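Local atomic coordinates of DNA topoisomerase 2-associated protein PAT1 (Saccharomyces cerevisiae, PDB entry 5LMG), a protein that activates mRNA decapping and represses translation, its C-terminal domain directly binding the decapping enzyme Dcp2 and the exonuclease Xrn1. Residues 175-178 with 179-182; 194-197 with 198-201; 335-338 with 339-343. The protein carries 2 engineered substitutions. All coordinates share one frame; numbering follows the deposited sequence.

The three contacts follow one another along the chain of this mostly helical domain, and none touches another. Contact 1 caps the start of helix 178-191, and contact 2 forms the turn that leads from helix 194-197 into helix 201-216; their centres are about 23 Å apart, with nearest atoms about 12 Å apart. Both lie in the Pat1 family region, which is assigned to the TPR clan. Contact 3, within helix 329-355, is on the far side of the chain's centre from contact 1, about 41 Å centre to centre, and about 30 Å from contact 2 by the same measure. The side chain of Glu180 in contact 1 is about 12 Å from a bound magnesium ion, too far for coordination.

Contact 1: residues 175-178 with 179-182; sequences NSNF and IEIM
Asn177 and Glu180 grip each other in a capping box at the start of helix 178-191. The polar evidence is reciprocal: Glu180 N donates to Asn177 OD1 over 3.2 Å, while Asn177 N reaches back to Glu180 OE1 in a straight but weak bond of 3.4 Å. With chi1 at 52°, Asn177 CG sits between its own backbone N and carbonyl carbon, and this rotation swings the amide over the first helical turn. The amide plane of Asn177 and the carboxylate plane of Glu180 are only 24° apart, yet Asn177 ND2, at 3.2 Å from Glu180 OE1, is badly angled for a hydrogen bond. Shortened to an alanine, this position would probably leave the N-H of Glu180 without its side-chain acceptor and remove the amide packed beside the carboxylate. Lys118 adds a long, weak ion pair to Glu180 OE1.

The backbone then settles into helical bonding, Ile181 N to Asn177 O at 3.2 Å and Met182 N to Phe178 O at 3.0 Å, both nearly linear.

The remaining contacts are van der Waals in kind. Ser176 OG, hydrogen-bonded to Leu172 O, has Ile181 CD1 at 3.3 Å. One turn apart, Phe178 and Met182 make a Met-aromatic contact, and residues of helix 234-246, Trp235 among them, touch both. Bends at chi2 and chi3 keep Met182 SD and CE beside the ring, SD obliquely. Met182 CG, set anti to its carbonyl carbon, lies 3.8 Å from the centroid of the Phe178 ring and just 12° off the normal, a CH-pi contact over the face.

Contact 2: residues 194-197 with 198-201; sequences VSFL and TTSK
Val194 O accepts a hydrogen bond from Thr198 N at 3.1 Å with four-residue spacing, after which the bonds tighten to three: Thr199 N to Phe196 O and Ser200 N to Leu197 O, each donor standing well above the carbonyl plane.

Two threonine hydroxyls follow the same backward path. Thr198 OG1 donates to Ser195 O over 2.7 Å, and Thr199 OG1 to Phe196 O over 2.7 Å, the latter in the carbonyl plane. Phe196 O is therefore held twice, by the amide and the hydroxyl of one residue. Both threonines have OG1 between the backbone N and the carbonyl carbon (chi1 72° in each), the rotation that turns the hydroxyl back toward the preceding turn.

Leu197 to Ser200 form a type I beta turn, and Ser200 is the N-cap of helix 201-216: its OG is hydrogen-bonded to Gly203 N and to Ser141 OG.

A water bridges the neighbouring hydroxyls of Ser195 and Thr198, 2.8 Å from Ser195 OG and donating to Thr198 OG1. The Phe196 side chain crosses Thr199 at about a right angle, its CD1 3.9 Å from Thr199 OG1, which Ser142 OG also engages.

Contact 3: residues 335-338 with 339-343; sequences LKSI and IYNKE
Asn341 reaches back one helical turn to Ser337 and can be followed atom by atom. Its CB stands 3.6 Å from Ser337 O, close beside the main-chain bond that Asn341 N makes to that same oxygen. CG points back along the chain, anti to its own carbonyl carbon (chi1 -78°), and stays near the acceptor. At the tip, ND2 donates to Ser337 O over 2.8 Å with an N-H...O angle of 148°, and the oxygen lies slightly out of the amide plane. Ser337 OG, at 3.9 Å from Asn341 ND2, is merely a neighbour. Ser337 O is thus gripped by two donors of one residue, Asn341 N and Asn341 ND2, which arrive from opposite faces of its carbonyl plane. The second bond probably fixes the rotation of the amide, whose side chain also rests on Phe271.

Other side chains pass close to carbonyl oxygens. Ile339 CG1, anti to its own carbonyl carbon, lies 3.2 Å from Leu335 O, and Ile339 CD1 follows at 3.5 Å from the same oxygen. Tyr340 CB touches Lys336 O at 3.3 Å, while Ser337 O lies at the edge of the tyrosine ring, near its plane.

The charged tips turn elsewhere: Lys336 pairs with Asp332 one turn earlier, and Lys342 forms a salt bridge to Glu318 on helix 290-322. Leu335 and Ile338 both pack on Leu321 of that helix. Continuous i to i+4 bonding from Leu335 O to Ile339 N (N-H...O angle 174°) through Ile338 O to Lys342 N marks a regular alpha-helix. Leu335 meets Leu321 while the later Lys342 meets the earlier Glu318, a pairing consistent with the second arm of an antiparallel helical hairpin.

Contact 1: residues 175-178 with 179-182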
# COMPACT_ATOMS: atom_id res chain seq x y z
N ASN A 175 0.86 17.98 -7.83
CA ASN A 175 1.45 19.09 -7.06
C ASN A 175 2.72 18.76 -6.23
O ASN A 175 2.88 19.31 -5.13
CB ASN A 175 0.38 19.71 -6.14
CG ASN A 175 -0.82 20.28 -6.85
OD1 ASN A 175 -0.86 21.46 -7.21
ND2 ASN A 175 -1.86 19.46 -7.03
N SER A 176 3.65 17.94 -6.75
CA SER A 176 4.87 17.67 -6.00
C SER A 176 6.13 17.61 -6.86
O SER A 176 6.14 16.96 -7.91
CB SER A 176 4.74 16.42 -5.14
OG SER A 176 4.76 15.25 -5.92
N ASN A 177 7.18 18.29 -6.39
CA ASN A 177 8.51 18.35 -7.02
C ASN A 177 9.47 17.37 -6.32
O ASN A 177 9.10 16.75 -5.32
CB ASN A 177 9.05 19.78 -7.00
CG ASN A 177 9.05 20.47 -5.65
OD1 ASN A 177 9.69 20.04 -4.69
ND2 ASN A 177 8.35 21.58 -5.58
N PHE A 178 10.70 17.22 -6.87
CA PHE A 178 11.74 16.32 -6.36
C PHE A 178 12.01 16.49 -4.86
O PHE A 178 11.87 15.53 -4.11
CB PHE A 178 13.03 16.46 -7.19
CG PHE A 178 14.15 15.51 -6.83
CD1 PHE A 178 14.12 14.18 -7.24
CD2 PHE A 178 15.25 15.95 -6.10
CE1 PHE A 178 15.16 13.30 -6.91
CE2 PHE A 178 16.30 15.07 -5.78
CZ PHE A 178 16.24 13.75 -6.18
N ILE A 179 12.35 17.73 -4.42
CA ILE A 179 12.64 18.07 -3.02
C ILE A 179 11.53 17.59 -2.06
O ILE A 179 11.84 16.99 -1.03
CB ILE A 179 12.94 19.60 -2.87
CG1 ILE A 179 14.27 19.99 -3.57
CG2 ILE A 179 12.94 20.05 -1.40
CD1 ILE A 179 14.41 21.48 -3.99
N GLU A 180 10.26 17.84 -2.42
CA GLU A 180 9.09 17.49 -1.62
C GLU A 180 8.88 15.98 -1.46
O GLU A 180 8.68 15.53 -0.33
CB GLU A 180 7.83 18.20 -2.16
CG GLU A 180 7.81 19.70 -1.85
CD GLU A 180 6.86 20.56 -2.67
OE1 GLU A 180 6.29 20.04 -3.66
OE2 GLU A 180 6.73 21.76 -2.34
N ILE A 181 8.97 15.19 -2.57
CA ILE A 181 8.85 13.72 -2.56
C ILE A 181 10.00 13.11 -1.73
O ILE A 181 9.74 12.25 -0.88
CB ILE A 181 8.77 13.10 -3.99
CG1 ILE A 181 7.52 13.60 -4.73
CG2 ILE A 181 8.79 11.56 -3.94
CD1 ILE A 181 7.73 13.82 -6.20
N MET A 182 11.25 13.61 -1.94
CA MET A 182 12.43 13.17 -1.18
C MET A 182 12.20 13.43 0.31
O MET A 182 12.43 12.54 1.12
CB MET A 182 13.73 13.82 -1.69
CG MET A 182 14.15 13.38 -3.10
SD MET A 182 14.34 11.59 -3.32
CE MET A 182 13.08 11.29 -4.52

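Contact 2: residues 194-197 with 198-201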
# COMPACT_ATOMS: atom_id res chain seq x y z
N VAL A 194 10.69 0.88 9.40
CA VAL A 194 10.25 0.63 8.02
C VAL A 194 9.77 -0.82 7.85
O VAL A 194 8.71 -1.04 7.25
CB VAL A 194 11.30 1.06 6.95
CG1 VAL A 194 10.74 0.94 5.54
CG2 VAL A 194 11.77 2.49 7.20
N SER A 195 10.50 -1.81 8.41
CA SER A 195 10.11 -3.22 8.34
C SER A 195 8.72 -3.46 8.96
O SER A 195 7.94 -4.22 8.39
CB SER A 195 11.16 -4.12 8.98
OG SER A 195 10.75 -5.47 8.90
N PHE A 196 8.39 -2.80 10.10
CA PHE A 196 7.06 -2.89 10.69
C PHE A 196 6.00 -2.37 9.70
O PHE A 196 4.99 -3.03 9.51
CB PHE A 196 6.94 -2.18 12.06
CG PHE A 196 5.50 -2.08 12.54
CD1 PHE A 196 4.82 -3.21 12.98
CD2 PHE A 196 4.81 -0.87 12.50
CE1 PHE A 196 3.47 -3.13 13.39
CE2 PHE A 196 3.47 -0.79 12.91
CZ PHE A 196 2.81 -1.92 13.35
N LEU A 197 6.27 -1.22 9.03
CA LEU A 197 5.35 -0.61 8.05
C LEU A 197 5.01 -1.56 6.88
O LEU A 197 3.87 -1.57 6.40
CB LEU A 197 5.87 0.73 7.50
CG LEU A 197 6.01 1.91 8.48
CD1 LEU A 197 6.40 3.17 7.72
CD2 LEU A 197 4.70 2.16 9.29
N THR A 198 5.99 -2.39 6.48
CA THR A 198 5.82 -3.37 5.40
C THR A 198 4.98 -4.61 5.79
O THR A 198 4.61 -5.38 4.91
CB THR A 198 7.17 -3.78 4.80
OG1 THR A 198 7.88 -4.59 5.73
CG2 THR A 198 8.00 -2.58 4.31
N THR A 199 4.68 -4.81 7.10
CA THR A 199 3.82 -5.91 7.58
C THR A 199 2.33 -5.47 7.46
O THR A 199 1.41 -6.28 7.68
CB THR A 199 4.17 -6.37 9.01
OG1 THR A 199 3.77 -5.38 9.96
CG2 THR A 199 5.64 -6.78 9.18
N SER A 200 2.10 -4.20 7.10
CA SER A 200 0.79 -3.60 6.92
C SER A 200 0.49 -3.36 5.45
O SER A 200 1.34 -2.81 4.73
CB SER A 200 0.70 -2.30 7.72
OG SER A 200 -0.21 -1.35 7.19
N LYS A 201 -0.73 -3.72 5.00
CA LYS A 201 -1.18 -3.50 3.63
C LYS A 201 -1.14 -2.00 3.26
O LYS A 201 -0.64 -1.66 2.19
CB LYS A 201 -2.57 -4.11 3.40
CG LYS A 201 -3.03 -4.09 1.94
CD LYS A 201 -4.42 -4.66 1.79
CE LYS A 201 -4.69 -5.12 0.38
NZ LYS A 201 -6.02 -5.78 0.26
O HOH W 1 10.26 -6.00 6.17

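Contact 3: residues 335-338 with 339-343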
# COMPACT_ATOMS: atom_id res chain seq x y z
N LEU A 335 -14.46 -23.60 -14.32
CA LEU A 335 -13.35 -23.44 -15.27
C LEU A 335 -12.94 -21.98 -15.46
O LEU A 335 -11.75 -21.70 -15.49
CB LEU A 335 -13.66 -24.09 -16.62
CG LEU A 335 -13.36 -25.58 -16.72
CD1 LEU A 335 -14.11 -26.19 -17.88
CD2 LEU A 335 -11.85 -25.84 -16.87
N LYS A 336 -13.93 -21.07 -15.59
CA LYS A 336 -13.69 -19.63 -15.76
C LYS A 336 -12.99 -19.05 -14.53
O LYS A 336 -12.08 -18.24 -14.68
CB LYS A 336 -15.01 -18.89 -16.06
CG LYS A 336 -15.39 -18.96 -17.52
CD LYS A 336 -16.79 -18.46 -17.78
CE LYS A 336 -17.11 -18.51 -19.26
NZ LYS A 336 -18.56 -18.37 -19.52
N SER A 337 -13.37 -19.53 -13.34
CA SER A 337 -12.80 -19.16 -12.05
C SER A 337 -11.33 -19.62 -11.94
O SER A 337 -10.49 -18.90 -11.40
CB SER A 337 -13.62 -19.77 -10.92
OG SER A 337 -13.16 -19.30 -9.67
N ILE A 338 -11.03 -20.85 -12.43
CA ILE A 338 -9.69 -21.45 -12.39
C ILE A 338 -8.75 -20.68 -13.33
O ILE A 338 -7.68 -20.27 -12.88
CB ILE A 338 -9.70 -22.99 -12.65
CG1 ILE A 338 -10.36 -23.74 -11.46
CG2 ILE A 338 -8.29 -23.52 -12.92
CD1 ILE A 338 -10.78 -25.16 -11.73
N ILE A 339 -9.17 -20.45 -14.60
CA ILE A 339 -8.42 -19.71 -15.62
C ILE A 339 -8.11 -18.28 -15.15
O ILE A 339 -6.98 -17.83 -15.33
CB ILE A 339 -9.13 -19.75 -17.02
CG1 ILE A 339 -9.27 -21.20 -17.53
CG2 ILE A 339 -8.40 -18.86 -18.06
CD1 ILE A 339 -10.32 -21.43 -18.65
N TYR A 340 -9.12 -17.59 -14.54
CA TYR A 340 -8.99 -16.23 -14.01
C TYR A 340 -7.90 -16.16 -12.93
O TYR A 340 -7.05 -15.27 -12.99
CB TYR A 340 -10.33 -15.68 -13.48
CG TYR A 340 -10.17 -14.47 -12.58
CD1 TYR A 340 -9.92 -13.21 -13.12
CD2 TYR A 340 -10.26 -14.59 -11.20
CE1 TYR A 340 -9.74 -12.09 -12.29
CE2 TYR A 340 -10.09 -13.48 -10.37
CZ TYR A 340 -9.83 -12.24 -10.92
OH TYR A 340 -9.66 -11.14 -10.11
N ASN A 341 -7.95 -17.07 -11.95
CA ASN A 341 -6.98 -17.13 -10.86
C ASN A 341 -5.59 -17.55 -11.32
O ASN A 341 -4.60 -17.01 -10.83
CB ASN A 341 -7.50 -17.98 -9.71
CG ASN A 341 -8.49 -17.19 -8.89
OD1 ASN A 341 -8.13 -16.26 -8.17
ND2 ASN A 341 -9.77 -17.50 -9.05
N LYS A 342 -5.51 -18.43 -12.34
CA LYS A 342 -4.24 -18.86 -12.93
C LYS A 342 -3.54 -17.67 -13.62
O LYS A 342 -2.37 -17.39 -13.33
CB LYS A 342 -4.45 -20.02 -13.91
CG LYS A 342 -3.17 -20.56 -14.56
CD LYS A 342 -3.47 -21.38 -15.80
CE LYS A 342 -3.88 -20.53 -16.98
NZ LYS A 342 -4.03 -21.33 -18.22
N GLU A 343 -4.27 -16.97 -14.50
CA GLU A 343 -3.76 -15.81 -15.24
C GLU A 343 -3.39 -14.65 -14.32
O GLU A 343 -2.41 -13.95 -14.59
CB GLU A 343 -4.75 -15.37 -16.33
CG GLU A 343 -4.83 -16.36 -17.48
CD GLU A 343 -5.83 -16.07 -18.58
OE1 GLU A 343 -6.73 -15.22 -18.39
OE2 GLU A 343 -5.74 -16.74 -19.64